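Local structure of short chain dehydrogenase (Salmonella typhi, 3G1T) at residues D24-E29 / I195-T200; D86-H91 / L138-K143; V180-Y185 / R237-T242. The protein is a short chain dehydrogenase that probably catalyses NAD(P)-dependent oxidation or reduction of an as yet unassigned substrate, on a Rossmann-type fold. All blocks are in the same frame, centred on the assembly; numbering follows the deposited sequence.

Interaction 1 of 3, residues D24-E29 / I195-T200; sequences DGIGRE and INPGGT
Ile26 reaches across to Pro197 with a single methyl: its CD1 lies 3.7 Å from Pro197 CB, and Pro197 CG is almost as near to it. The two side chains cross at about a right angle, the isoleucine tip meeting the CB-CG edge of the proline ring instead of running along it. With CG1 beside the backbone N (chi1 -71°) and CD1 carried on in an extended chain (chi2 166°), Ile26 projects far enough to span backbones whose CA atoms are 8.5 Å apart. A looser touch joins Ile26 CD1 to Thr200 CG2 at 4.4 Å. The turn receiving this methyl is held by its own polar groups. Asn196 OD1 accepts from Gly198 N at 3.0 Å, closing an Asx turn in which the donor stands well above the carbonyl plane (68° out of it). Thr200 OG1 in turn donates to Gly198 O, again from above the plane, while Asn196 ND2 is tied to Asp244 beside it. Farther out, Ile223 packs on both Pro197 and Thr200, and Tyr227 of helix 224-231 packs on Ile26. Ile26 sits in the glycine-rich TGxxxGxG motif at the start of helix 25-36, and Pro197 and Gly198 form the Pro-Gly motif after strand 190-196; in relatives these two motifs line the dinucleotide site. Contact between them is wholly apolar and non-directional, and the turn owes its shape to hydrogen bonds that do not involve Ile26.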
ATOM      1  N   ASP A  24       7.271 -20.233 -13.116  1.00 26.26           N
ATOM      2  CA  ASP A  24       7.881 -21.112 -12.141  1.00 27.02           C
ATOM      3  C   ASP A  24       7.186 -20.957 -10.804  1.00 24.33           C
ATOM      4  O   ASP A  24       6.181 -20.220 -10.677  1.00 25.45           O
ATOM      5  CB  ASP A  24       9.395 -20.810 -11.993  1.00 31.40           C
ATOM      6  CG  ASP A  24       9.677 -19.355 -11.738  1.00 38.21           C
ATOM      7  OD1 ASP A  24       8.926 -18.686 -10.993  1.00 33.82           O
ATOM      8  OD2 ASP A  24      10.691 -18.867 -12.286  1.00 36.32           O
ATOM      9  N   GLY A  25       7.656 -21.707  -9.823  1.00 23.28           N
ATOM     10  CA  GLY A  25       7.204 -21.551  -8.456  1.00 22.11           C
ATOM     11  C   GLY A  25       5.712 -21.824  -8.276  1.00 19.95           C
ATOM     12  O   GLY A  25       5.174 -22.723  -8.889  1.00 19.72           O
ATOM     13  N   ILE A  26       5.083 -21.028  -7.417  1.00 18.48           N
ATOM     14  CA  ILE A  26       3.711 -21.286  -7.018  1.00 18.20           C
ATOM     15  C   ILE A  26       2.777 -21.057  -8.221  1.00 18.96           C
ATOM     16  O   ILE A  26       1.777 -21.783  -8.409  1.00 18.60           O
ATOM     17  CB  ILE A  26       3.327 -20.319  -5.851  1.00 20.12           C
ATOM     18  CG1 ILE A  26       4.072 -20.728  -4.585  1.00 18.86           C
ATOM     19  CG2 ILE A  26       1.830 -20.417  -5.601  1.00 17.84           C
ATOM     20  CD1 ILE A  26       4.045 -19.687  -3.493  1.00 22.89           C
ATOM     21  N   GLY A  27       3.133 -20.056  -9.042  1.00 15.65           N
ATOM     22  CA  GLY A  27       2.350 -19.736 -10.301  1.00 16.17           C
ATOM     23  C   GLY A  27       2.327 -20.886 -11.301  1.00 19.00           C
ATOM     24  O   GLY A  27       1.274 -21.326 -11.778  1.00 20.19           O
ATOM     25  N   ARG A  28       3.487 -21.434 -11.607  1.00 16.76           N
ATOM     26  CA  ARG A  28       3.539 -22.654 -12.424  1.00 16.62           C
ATOM     27  C   ARG A  28       2.767 -23.848 -11.822  1.00 18.65           C
ATOM     28  O   ARG A  28       2.011 -24.545 -12.567  1.00 18.21           O
ATOM     29  CB  ARG A  28       5.017 -23.030 -12.608  1.00 18.80           C
ATOM     30  CG  ARG A  28       5.224 -24.388 -13.185  1.00 24.99           C
ATOM     31  CD  ARG A  28       6.755 -24.698 -13.246  1.00 23.35           C
ATOM     32  NE  ARG A  28       6.923 -25.985 -13.892  1.00 29.08           N
ATOM     33  CZ  ARG A  28       6.838 -27.145 -13.239  1.00 27.18           C
ATOM     34  NH1 ARG A  28       6.606 -27.151 -11.924  1.00 29.22           N
ATOM     35  NH2 ARG A  28       7.006 -28.312 -13.899  1.00 29.58           N
ATOM     36  N   GLU A  29       2.941 -24.086 -10.498  1.00 19.46           N
ATOM     37  CA  GLU A  29       2.186 -25.127  -9.768  1.00 20.47           C
ATOM     38  C   GLU A  29       0.692 -24.948  -9.879  1.00 18.97           C
ATOM     39  O   GLU A  29      -0.043 -25.889 -10.140  1.00 19.65           O
ATOM     40  CB  GLU A  29       2.549 -25.189  -8.276  1.00 22.29           C
ATOM     41  CG  GLU A  29       2.203 -26.526  -7.618  1.00 19.51           C
ATOM     42  CD  GLU A  29       3.048 -27.702  -8.176  1.00 26.23           C
ATOM     43  OE1 GLU A  29       4.181 -27.461  -8.632  1.00 23.61           O
ATOM     44  OE2 GLU A  29       2.599 -28.843  -8.134  1.00 21.44           O
ATOM     45  N   ILE A 195      -4.578 -14.759  -0.823  1.00 16.14           N
ATOM     46  CA  ILE A 195      -3.864 -15.952  -0.264  1.00 17.57           C
ATOM     47  C   ILE A 195      -2.434 -15.579   0.192  1.00 15.72           C
ATOM     48  O   ILE A 195      -1.682 -14.924  -0.574  1.00 16.70           O
ATOM     49  CB  ILE A 195      -3.768 -17.100  -1.313  1.00 20.39           C
ATOM     50  CG1 ILE A 195      -5.133 -17.709  -1.576  1.00 21.45           C
ATOM     51  CG2 ILE A 195      -2.777 -18.272  -0.806  1.00 20.45           C
ATOM     52  CD1 ILE A 195      -5.101 -19.058  -2.319  1.00 24.41           C
ATOM     53  N   ASN A 196      -2.112 -15.969   1.429  1.00 15.92           N
ATOM     54  CA  ASN A 196      -0.722 -15.903   1.968  1.00 16.75           C
ATOM     55  C   ASN A 196      -0.118 -17.304   1.870  1.00 17.06           C
ATOM     56  O   ASN A 196      -0.485 -18.167   2.675  1.00 18.27           O
ATOM     57  CB  ASN A 196      -0.745 -15.431   3.417  1.00 17.89           C
ATOM     58  CG  ASN A 196       0.627 -15.611   4.107  1.00 17.04           C
ATOM     59  OD1 ASN A 196       1.655 -15.626   3.435  1.00 19.76           O
ATOM     60  ND2 ASN A 196       0.626 -15.830   5.438  1.00 19.19           N
ATOM     61  N   PRO A 197       0.825 -17.536   0.924  1.00 17.39           N
ATOM     62  CA  PRO A 197       1.274 -18.924   0.813  1.00 17.63           C
ATOM     63  C   PRO A 197       2.017 -19.393   2.065  1.00 18.83           C
ATOM     64  O   PRO A 197       2.116 -20.596   2.261  1.00 19.09           O
ATOM     65  CB  PRO A 197       2.208 -18.945  -0.406  1.00 17.78           C
ATOM     66  CG  PRO A 197       2.552 -17.581  -0.695  1.00 22.50           C
ATOM     67  CD  PRO A 197       1.507 -16.662  -0.032  1.00 17.68           C
ATOM     68  N   GLY A 198       2.513 -18.470   2.900  1.00 19.50           N
ATOM     69  CA  GLY A 198       3.379 -18.874   4.053  1.00 19.65           C
ATOM     70  C   GLY A 198       4.732 -19.250   3.470  1.00 20.68           C
ATOM     71  O   GLY A 198       4.961 -19.193   2.230  1.00 21.24           O
ATOM     72  N   GLY A 199       5.636 -19.611   4.361  1.00 17.82           N
ATOM     73  CA  GLY A 199       6.985 -20.033   3.914  1.00 20.38           C
ATOM     74  C   GLY A 199       6.953 -21.279   3.007  1.00 20.02           C
ATOM     75  O   GLY A 199       6.663 -22.383   3.479  1.00 20.16           O
ATOM     76  N   THR A 200       7.312 -21.104   1.733  1.00 19.16           N
ATOM     77  CA  THR A 200       7.178 -22.210   0.766  1.00 21.70           C
ATOM     78  C   THR A 200       8.475 -22.297   0.024  1.00 21.06           C
ATOM     79  O   THR A 200       9.183 -21.272  -0.113  1.00 22.65           O
ATOM     80  CB  THR A 200       5.986 -21.903  -0.222  1.00 24.44           C
ATOM     81  OG1 THR A 200       4.799 -21.672   0.545  1.00 22.68           O
ATOM     82  CG2 THR A 200       5.730 -23.017  -1.234  1.00 20.99           C
TER

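Interaction 2 of 3, residues D86-H91 / L138-K143; sequences DRIAAH and LPLLLK
Leu140 presses its branched end against helix 78-91, and its CD1 makes the closer contacts, 3.9 Å from Ile88 CG2 and 4.0 Å from the backbone N of Ala89. Ile88 offers CG2, the branch anti to its own backbone N, and the two side chains meet obliquely. On the Ile88 side the contact is buried: Ile88 also packs on Phe69, and both it and Leu140 touch Leu95. Toward solvent the fit is slacker: Ala89 CB stays 4.3 Å from Leu140 CD1, CD2 of the leucine comes no nearer than 4.2 Å to Ala89 CA, and Ala89 itself is exposed. The CA atoms of Ala89 and Leu140 are 7.2 Å apart, and the two segments bury 116 Å² in all. Helix 116-142 is kinked here: Pro139 has no N-H to give, and the N of Leu140 makes no bond to the turn before; Leu140 has a backbone hydrogen bond with Leu95 in the loop before strand 97-99. The contact thus pairs the C-terminal parts of two helices of the Rossmann-type fold: Ile88 faces edge strand 67-70, while Leu138 and Leu141 on the other helix cover Leu190 of strand 190-196.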
ATOM      1  N   ASP A  86      -8.324  -7.755 -24.392  1.00 23.84           N
ATOM      2  CA  ASP A  86      -8.851  -7.841 -25.773  1.00 26.94           C
ATOM      3  C   ASP A  86      -8.464  -9.162 -26.420  1.00 27.57           C
ATOM      4  O   ASP A  86      -9.274  -9.808 -27.063  1.00 26.73           O
ATOM      5  CB  ASP A  86      -8.307  -6.689 -26.625  1.00 29.92           C
ATOM      6  CG  ASP A  86      -9.011  -5.351 -26.369  1.00 57.67           C
ATOM      7  OD1 ASP A  86      -8.545  -4.313 -26.932  1.00 34.07           O
ATOM      8  OD2 ASP A  86     -10.033  -5.327 -25.638  1.00 32.61           O
ATOM      9  N   ARG A  87      -7.229  -9.591 -26.211  1.00 28.40           N
ATOM     10  CA  ARG A  87      -6.841 -10.888 -26.761  1.00 28.81           C
ATOM     11  C   ARG A  87      -7.500 -12.089 -26.108  1.00 28.06           C
ATOM     12  O   ARG A  87      -7.793 -13.092 -26.790  1.00 27.65           O
ATOM     13  CB  ARG A  87      -5.329 -11.006 -26.771  1.00 29.58           C
ATOM     14  CG  ARG A  87      -4.762 -10.206 -27.904  1.00 44.35           C
ATOM     15  CD  ARG A  87      -3.283 -10.185 -27.872  1.00 32.36           C
ATOM     16  NE  ARG A  87      -2.789 -11.506 -28.218  1.00 44.19           N
ATOM     17  CZ  ARG A  87      -1.512 -11.839 -28.214  1.00 33.23           C
ATOM     18  NH1 ARG A  87      -0.585 -10.934 -27.921  1.00 43.14           N
ATOM     19  NH2 ARG A  87      -1.175 -13.087 -28.513  1.00 44.43           N
ATOM     20  N   ILE A  88      -7.737 -12.003 -24.789  1.00 27.27           N
ATOM     21  CA  ILE A  88      -8.500 -13.056 -24.130  1.00 24.84           C
ATOM     22  C   ILE A  88      -9.940 -13.016 -24.615  1.00 24.36           C
ATOM     23  O   ILE A  88     -10.519 -14.063 -24.898  1.00 26.31           O
ATOM     24  CB  ILE A  88      -8.383 -12.999 -22.555  1.00 23.31           C
ATOM     25  CG1 ILE A  88      -6.958 -13.339 -22.153  1.00 21.32           C
ATOM     26  CG2 ILE A  88      -9.374 -13.976 -21.897  1.00 21.35           C
ATOM     27  CD1 ILE A  88      -6.539 -12.833 -20.801  1.00 22.49           C
ATOM     28  N   ALA A  89     -10.531 -11.817 -24.717  1.00 24.87           N
ATOM     29  CA  ALA A  89     -11.947 -11.681 -25.114  1.00 25.87           C
ATOM     30  C   ALA A  89     -12.219 -12.258 -26.531  1.00 28.11           C
ATOM     31  O   ALA A  89     -13.346 -12.663 -26.855  1.00 26.94           O
ATOM     32  CB  ALA A  89     -12.420 -10.248 -25.017  1.00 23.46           C
ATOM     33  N   ALA A  90     -11.171 -12.317 -27.337  1.00 29.32           N
ATOM     34  CA  ALA A  90     -11.298 -12.785 -28.735  1.00 31.63           C
ATOM     35  C   ALA A  90     -11.312 -14.303 -28.813  1.00 33.37           C
ATOM     36  O   ALA A  90     -11.813 -14.886 -29.793  1.00 34.58           O
ATOM     37  CB  ALA A  90     -10.189 -12.200 -29.601  1.00 30.56           C
ATOM     38  N   HIS A  91     -10.736 -14.956 -27.807  1.00 33.58           N
ATOM     39  CA  HIS A  91     -10.687 -16.424 -27.759  1.00 33.39           C
ATOM     40  C   HIS A  91     -11.663 -17.064 -26.775  1.00 29.44           C
ATOM     41  O   HIS A  91     -11.969 -18.262 -26.905  1.00 27.63           O
ATOM     42  CB  HIS A  91      -9.252 -16.890 -27.473  1.00 38.71           C
ATOM     43  CG  HIS A  91      -8.319 -16.754 -28.650  1.00 45.35           C
ATOM     44  ND1 HIS A  91      -8.634 -17.215 -29.913  1.00 43.13           N
ATOM     45  CD2 HIS A  91      -7.072 -16.232 -28.746  1.00 43.72           C
ATOM     46  CE1 HIS A  91      -7.621 -16.987 -30.736  1.00 45.94           C
ATOM     47  NE2 HIS A  91      -6.659 -16.388 -30.052  1.00 44.37           N
ATOM     48  N   LEU A 138     -11.826  -6.980 -15.417  1.00 16.01           N
ATOM     49  CA  LEU A 138     -13.117  -7.035 -14.654  1.00 15.45           C
ATOM     50  C   LEU A 138     -14.343  -7.347 -15.535  1.00 17.27           C
ATOM     51  O   LEU A 138     -15.202  -8.151 -15.143  1.00 16.54           O
ATOM     52  CB  LEU A 138     -13.369  -5.734 -13.900  1.00 14.90           C
ATOM     53  CG  LEU A 138     -12.503  -5.596 -12.623  1.00 17.50           C
ATOM     54  CD1 LEU A 138     -12.624  -4.147 -12.083  1.00 15.41           C
ATOM     55  CD2 LEU A 138     -12.759  -6.620 -11.579  1.00 15.45           C
ATOM     56  N   PRO A 139     -14.424  -6.756 -16.775  1.00 17.44           N
ATOM     57  CA  PRO A 139     -15.602  -7.152 -17.580  1.00 17.18           C
ATOM     58  C   PRO A 139     -15.697  -8.672 -17.892  1.00 17.64           C
ATOM     59  O   PRO A 139     -16.769  -9.258 -17.738  1.00 17.21           O
ATOM     60  CB  PRO A 139     -15.434  -6.349 -18.879  1.00 19.17           C
ATOM     61  CG  PRO A 139     -14.719  -5.089 -18.414  1.00 17.95           C
ATOM     62  CD  PRO A 139     -13.619  -5.749 -17.476  1.00 16.39           C
ATOM     63  N   LEU A 140     -14.555  -9.313 -18.166  1.00 14.59           N
ATOM     64  CA  LEU A 140     -14.537 -10.722 -18.463  1.00 14.46           C
ATOM     65  C   LEU A 140     -14.837 -11.527 -17.232  1.00 13.69           C
ATOM     66  O   LEU A 140     -15.538 -12.523 -17.326  1.00 13.92           O
ATOM     67  CB  LEU A 140     -13.163 -11.146 -18.975  1.00 16.07           C
ATOM     68  CG  LEU A 140     -12.973 -10.950 -20.493  1.00 19.05           C
ATOM     69  CD1 LEU A 140     -11.488 -10.904 -20.895  1.00 17.55           C
ATOM     70  CD2 LEU A 140     -13.666 -12.067 -21.343  1.00 17.36           C
ATOM     71  N   LEU A 141     -14.403 -11.031 -16.086  1.00 15.13           N
ATOM     72  CA  LEU A 141     -14.691 -11.713 -14.845  1.00 15.39           C
ATOM     73  C   LEU A 141     -16.153 -11.685 -14.500  1.00 17.27           C
ATOM     74  O   LEU A 141     -16.687 -12.666 -13.943  1.00 17.35           O
ATOM     75  CB  LEU A 141     -13.864 -11.149 -13.694  1.00 17.01           C
ATOM     76  CG  LEU A 141     -12.444 -11.652 -13.534  1.00 16.51           C
ATOM     77  CD1 LEU A 141     -11.535 -10.711 -12.669  1.00 16.12           C
ATOM     78  CD2 LEU A 141     -12.488 -13.106 -12.939  1.00 14.80           C
ATOM     79  N   LEU A 142     -16.811 -10.555 -14.842  1.00 17.87           N
ATOM     80  CA  LEU A 142     -18.258 -10.444 -14.587  1.00 18.24           C
ATOM     81  C   LEU A 142     -19.153 -11.310 -15.480  1.00 18.04           C
ATOM     82  O   LEU A 142     -20.341 -11.527 -15.195  1.00 19.09           O
ATOM     83  CB  LEU A 142     -18.682  -8.998 -14.613  1.00 19.07           C
ATOM     84  CG  LEU A 142     -18.264  -8.175 -13.383  1.00 18.80           C
ATOM     85  CD1 LEU A 142     -18.427  -6.703 -13.866  1.00 23.39           C
ATOM     86  CD2 LEU A 142     -19.031  -8.484 -12.120  1.00 20.73           C
ATOM     87  N   LYS A 143     -18.596 -11.796 -16.587  1.00 17.35           N
ATOM     88  CA  LYS A 143     -19.292 -12.771 -17.433  1.00 16.73           C
ATOM     89  C   LYS A 143     -19.355 -14.184 -16.812  1.00 16.33           C
ATOM     90  O   LYS A 143     -20.136 -15.048 -17.300  1.00 15.51           O
ATOM     91  CB  LYS A 143     -18.642 -12.834 -18.829  1.00 20.23           C
ATOM     92  CG  LYS A 143     -18.627 -11.556 -19.716  1.00 34.41           C
ATOM     93  CD  LYS A 143     -20.019 -10.960 -19.964  1.00 27.82           C
ATOM     94  CE  LYS A 143     -20.556 -11.269 -21.332  1.00 36.19           C
ATOM     95  NZ  LYS A 143     -21.935 -10.614 -21.486  1.00 32.92           N
TER

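Interaction 3 of 3, residues V180-Y185 / R237-T242; sequences VLADEY and RKTGMT
Thr239 faces Ala182 of helix 165-185, and its hydroxyl does the touching. From Thr239 CB the side chain splits: OG1, anti to the backbone N (chi1 -167°), is the branch turned to the helix, while CG2 takes the position between N and the carbonyl carbon. OG1 lies 3.7 Å from Ala182 CB in plain packing; its polar partners are the N of Val192, to which it is hydrogen-bonded, and a water 2.6 Å away. The same water lies 2.8 Å from Ala182 O, within hydrogen-bonding distance, and can bridge hydroxyl and helix carbonyl. Next along the chain the packing is tight, with Ala182 CB 3.4 Å from Gly240 CA, closer than ordinary van der Waals contact. Gly240 adopts a positive phi of 75°, turning the backbone close past the helix. The loop is stitched to strand 190-196 as well: Asn193 holds Lys238 O and Met241 N through its side chain, and Gly240 has a backbone bond with Val192. The contact therefore lays the approach to edge strand 242-244 against helix 165-185, whose Asp183 and Glu184 hydrogen-bond to backbone N atoms of the second subunit.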
ATOM      1  N   VAL A 180     -11.278  -3.244  -1.084  1.00 12.93           N
ATOM      2  CA  VAL A 180     -12.113  -2.275  -1.921  1.00 12.91           C
ATOM      3  C   VAL A 180     -12.902  -3.066  -2.969  1.00 15.13           C
ATOM      4  O   VAL A 180     -14.134  -2.890  -3.115  1.00 16.20           O
ATOM      5  CB  VAL A 180     -11.281  -1.172  -2.542  1.00 11.03           C
ATOM      6  CG1 VAL A 180     -12.130  -0.253  -3.521  1.00 15.26           C
ATOM      7  CG2 VAL A 180     -10.748  -0.292  -1.390  1.00 13.94           C
ATOM      8  N   LEU A 181     -12.175  -3.902  -3.746  1.00 14.32           N
ATOM      9  CA  LEU A 181     -12.785  -4.697  -4.803  1.00 14.89           C
ATOM     10  C   LEU A 181     -13.873  -5.633  -4.255  1.00 15.61           C
ATOM     11  O   LEU A 181     -15.002  -5.713  -4.806  1.00 17.42           O
ATOM     12  CB  LEU A 181     -11.679  -5.592  -5.487  1.00 14.47           C
ATOM     13  CG  LEU A 181     -10.814  -4.781  -6.383  1.00 12.41           C
ATOM     14  CD1 LEU A 181      -9.450  -5.478  -6.617  1.00 16.41           C
ATOM     15  CD2 LEU A 181     -11.445  -4.534  -7.782  1.00 16.29           C
ATOM     16  N   ALA A 182     -13.558  -6.293  -3.130  1.00 14.48           N
ATOM     17  CA  ALA A 182     -14.488  -7.262  -2.568  1.00 14.10           C
ATOM     18  C   ALA A 182     -15.748  -6.497  -2.183  1.00 12.76           C
ATOM     19  O   ALA A 182     -16.857  -7.009  -2.437  1.00 13.44           O
ATOM     20  CB  ALA A 182     -13.867  -7.868  -1.305  1.00 14.94           C
ATOM     21  N   ASP A 183     -15.580  -5.334  -1.520  1.00 11.31           N
ATOM     22  CA  ASP A 183     -16.824  -4.495  -1.159  1.00 11.49           C
ATOM     23  C   ASP A 183     -17.595  -4.064  -2.373  1.00 15.18           C
ATOM     24  O   ASP A 183     -18.831  -4.147  -2.387  1.00 16.68           O
ATOM     25  CB  ASP A 183     -16.411  -3.278  -0.368  1.00 13.89           C
ATOM     26  CG  ASP A 183     -17.619  -2.641   0.424  1.00 17.70           C
ATOM     27  OD1 ASP A 183     -18.429  -3.388   1.047  1.00 20.93           O
ATOM     28  OD2 ASP A 183     -17.668  -1.440   0.533  1.00 15.57           O
ATOM     29  N   GLU A 184     -16.937  -3.730  -3.455  1.00 13.79           N
ATOM     30  CA  GLU A 184     -17.667  -3.279  -4.643  1.00 13.65           C
ATOM     31  C   GLU A 184     -18.462  -4.359  -5.352  1.00 14.44           C
ATOM     32  O   GLU A 184     -19.398  -4.010  -6.107  1.00 16.25           O
ATOM     33  CB  GLU A 184     -16.722  -2.659  -5.668  1.00 12.15           C
ATOM     34  CG  GLU A 184     -16.093  -1.321  -5.046  1.00 14.80           C
ATOM     35  CD  GLU A 184     -15.202  -0.556  -6.015  1.00 12.52           C
ATOM     36  OE1 GLU A 184     -14.922  -0.968  -7.164  1.00 15.30           O
ATOM     37  OE2 GLU A 184     -14.715   0.557  -5.654  1.00 14.76           O
ATOM     38  N   TYR A 185     -18.061  -5.621  -5.152  1.00 13.25           N
ATOM     39  CA  TYR A 185     -18.671  -6.773  -5.867  1.00 15.23           C
ATOM     40  C   TYR A 185     -19.491  -7.640  -4.922  1.00 17.41           C
ATOM     41  O   TYR A 185     -19.980  -8.663  -5.323  1.00 17.09           O
ATOM     42  CB  TYR A 185     -17.660  -7.572  -6.711  1.00 13.95           C
ATOM     43  CG  TYR A 185     -17.193  -6.685  -7.872  1.00 12.28           C
ATOM     44  CD1 TYR A 185     -18.012  -6.545  -9.000  1.00 13.42           C
ATOM     45  CD2 TYR A 185     -15.930  -5.966  -7.837  1.00 14.47           C
ATOM     46  CE1 TYR A 185     -17.604  -5.691 -10.064  1.00 12.39           C
ATOM     47  CE2 TYR A 185     -15.509  -5.161  -8.884  1.00 15.51           C
ATOM     48  CZ  TYR A 185     -16.346  -5.001  -9.970  1.00 13.45           C
ATOM     49  OH  TYR A 185     -15.919  -4.120 -10.934  1.00 14.47           O
ATOM     50  N   ARG A 237     -19.321 -18.453  -1.285  1.00 17.32           N
ATOM     51  CA  ARG A 237     -19.879 -17.449  -0.350  1.00 20.03           C
ATOM     52  C   ARG A 237     -18.851 -16.545   0.367  1.00 19.73           C
ATOM     53  O   ARG A 237     -19.255 -15.767   1.288  1.00 18.90           O
ATOM     54  CB  ARG A 237     -20.705 -18.179   0.716  1.00 23.79           C
ATOM     55  CG  ARG A 237     -22.003 -18.760   0.073  1.00 30.08           C
ATOM     56  CD  ARG A 237     -22.800 -19.825   0.900  1.00 32.67           C
ATOM     57  NE  ARG A 237     -22.041 -21.016   1.340  1.00 33.96           N
ATOM     58  CZ  ARG A 237     -21.592 -22.074   0.611  1.00 38.83           C
ATOM     59  NH1 ARG A 237     -21.712 -22.195  -0.740  1.00 33.27           N
ATOM     60  NH2 ARG A 237     -20.945 -23.052   1.281  1.00 35.33           N
ATOM     61  N   LYS A 238     -17.567 -16.706   0.007  1.00 15.56           N
ATOM     62  CA  LYS A 238     -16.467 -16.056   0.757  1.00 15.95           C
ATOM     63  C   LYS A 238     -15.855 -14.986  -0.127  1.00 16.56           C
ATOM     64  O   LYS A 238     -15.458 -15.247  -1.264  1.00 15.88           O
ATOM     65  CB  LYS A 238     -15.343 -17.082   1.188  1.00 21.08           C
ATOM     66  CG  LYS A 238     -15.885 -18.278   1.908  1.00 27.95           C
ATOM     67  CD  LYS A 238     -15.840 -18.060   3.379  1.00 27.93           C
ATOM     68  CE  LYS A 238     -16.546 -19.211   4.158  1.00 30.44           C
ATOM     69  NZ  LYS A 238     -15.798 -20.542   4.306  1.00 32.16           N
ATOM     70  N   THR A 239     -15.837 -13.747   0.414  1.00 18.01           N
ATOM     71  CA  THR A 239     -15.230 -12.631  -0.301  1.00 17.00           C
ATOM     72  C   THR A 239     -14.731 -11.664   0.746  1.00 16.20           C
ATOM     73  O   THR A 239     -15.205 -11.659   1.866  1.00 17.55           O
ATOM     74  CB  THR A 239     -16.194 -11.961  -1.284  1.00 13.88           C
ATOM     75  OG1 THR A 239     -15.516 -11.072  -2.178  1.00 15.14           O
ATOM     76  CG2 THR A 239     -17.321 -11.185  -0.525  1.00 17.16           C
ATOM     77  N   GLY A 240     -13.759 -10.872   0.350  1.00 14.28           N
ATOM     78  CA  GLY A 240     -13.138  -9.911   1.253  1.00 13.20           C
ATOM     79  C   GLY A 240     -12.174 -10.474   2.285  1.00 13.95           C
ATOM     80  O   GLY A 240     -11.797  -9.724   3.188  1.00 15.15           O
ATOM     81  N   MET A 241     -11.788 -11.731   2.160  1.00 16.43           N
ATOM     82  CA  MET A 241     -11.030 -12.406   3.230  0.50 16.88           C
ATOM     83  C   MET A 241      -9.580 -12.637   2.798  1.00 16.42           C
ATOM     84  O   MET A 241      -9.300 -12.664   1.620  1.00 16.92           O
ATOM     85  CB  MET A 241     -11.664 -13.759   3.594  0.50 16.12           C
ATOM     86  CG  MET A 241     -13.082 -13.617   4.190  0.50 20.15           C
ATOM     87  SD  MET A 241     -14.031 -15.123   4.490  0.50 15.58           S
ATOM     88  CE  MET A 241     -13.041 -16.013   5.683  0.50 20.24           C
ATOM     89  N   THR A 242      -8.712 -12.860   3.776  1.00 16.72           N
ATOM     90  CA  THR A 242      -7.326 -13.188   3.460  1.00 14.05           C
ATOM     91  C   THR A 242      -7.011 -14.500   4.186  1.00 14.63           C
ATOM     92  O   THR A 242      -7.269 -14.637   5.379  1.00 18.43           O
ATOM     93  CB  THR A 242      -6.386 -11.947   3.804  1.00 10.97           C
ATOM     94  OG1 THR A 242      -5.011 -12.356   3.443  1.00 21.48           O
ATOM     95  CG2 THR A 242      -6.493 -11.534   5.257  1.00 17.41           C
TER
HETATM   96  O   HOH W   1     -16.959  -9.543  -3.717  1.00 17.52           O

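Interactions 2 and 3 meet through helices 116-142 and 165-185: Leu138 CD1 lies 3.5 Å from Tyr185 OH, and Leu142 CD2 packs on Tyr185 CE1. Their centres are 20 Å apart. Interaction 1 lies on the other side of the chain's centre from interaction 2, 25 Å away between centres, and comes within about 5 Å of interaction 3 at the nearest atoms without touching it. Strand 190-196 ends in interaction 1, and earlier in the strand Val192 bonds to the loop of interaction 3. Interaction 1 is the one at the probable cofactor site; helix 165-185 starts with the family's Tyr-x-x-x-Lys motif, but interaction 3 lies at its far end.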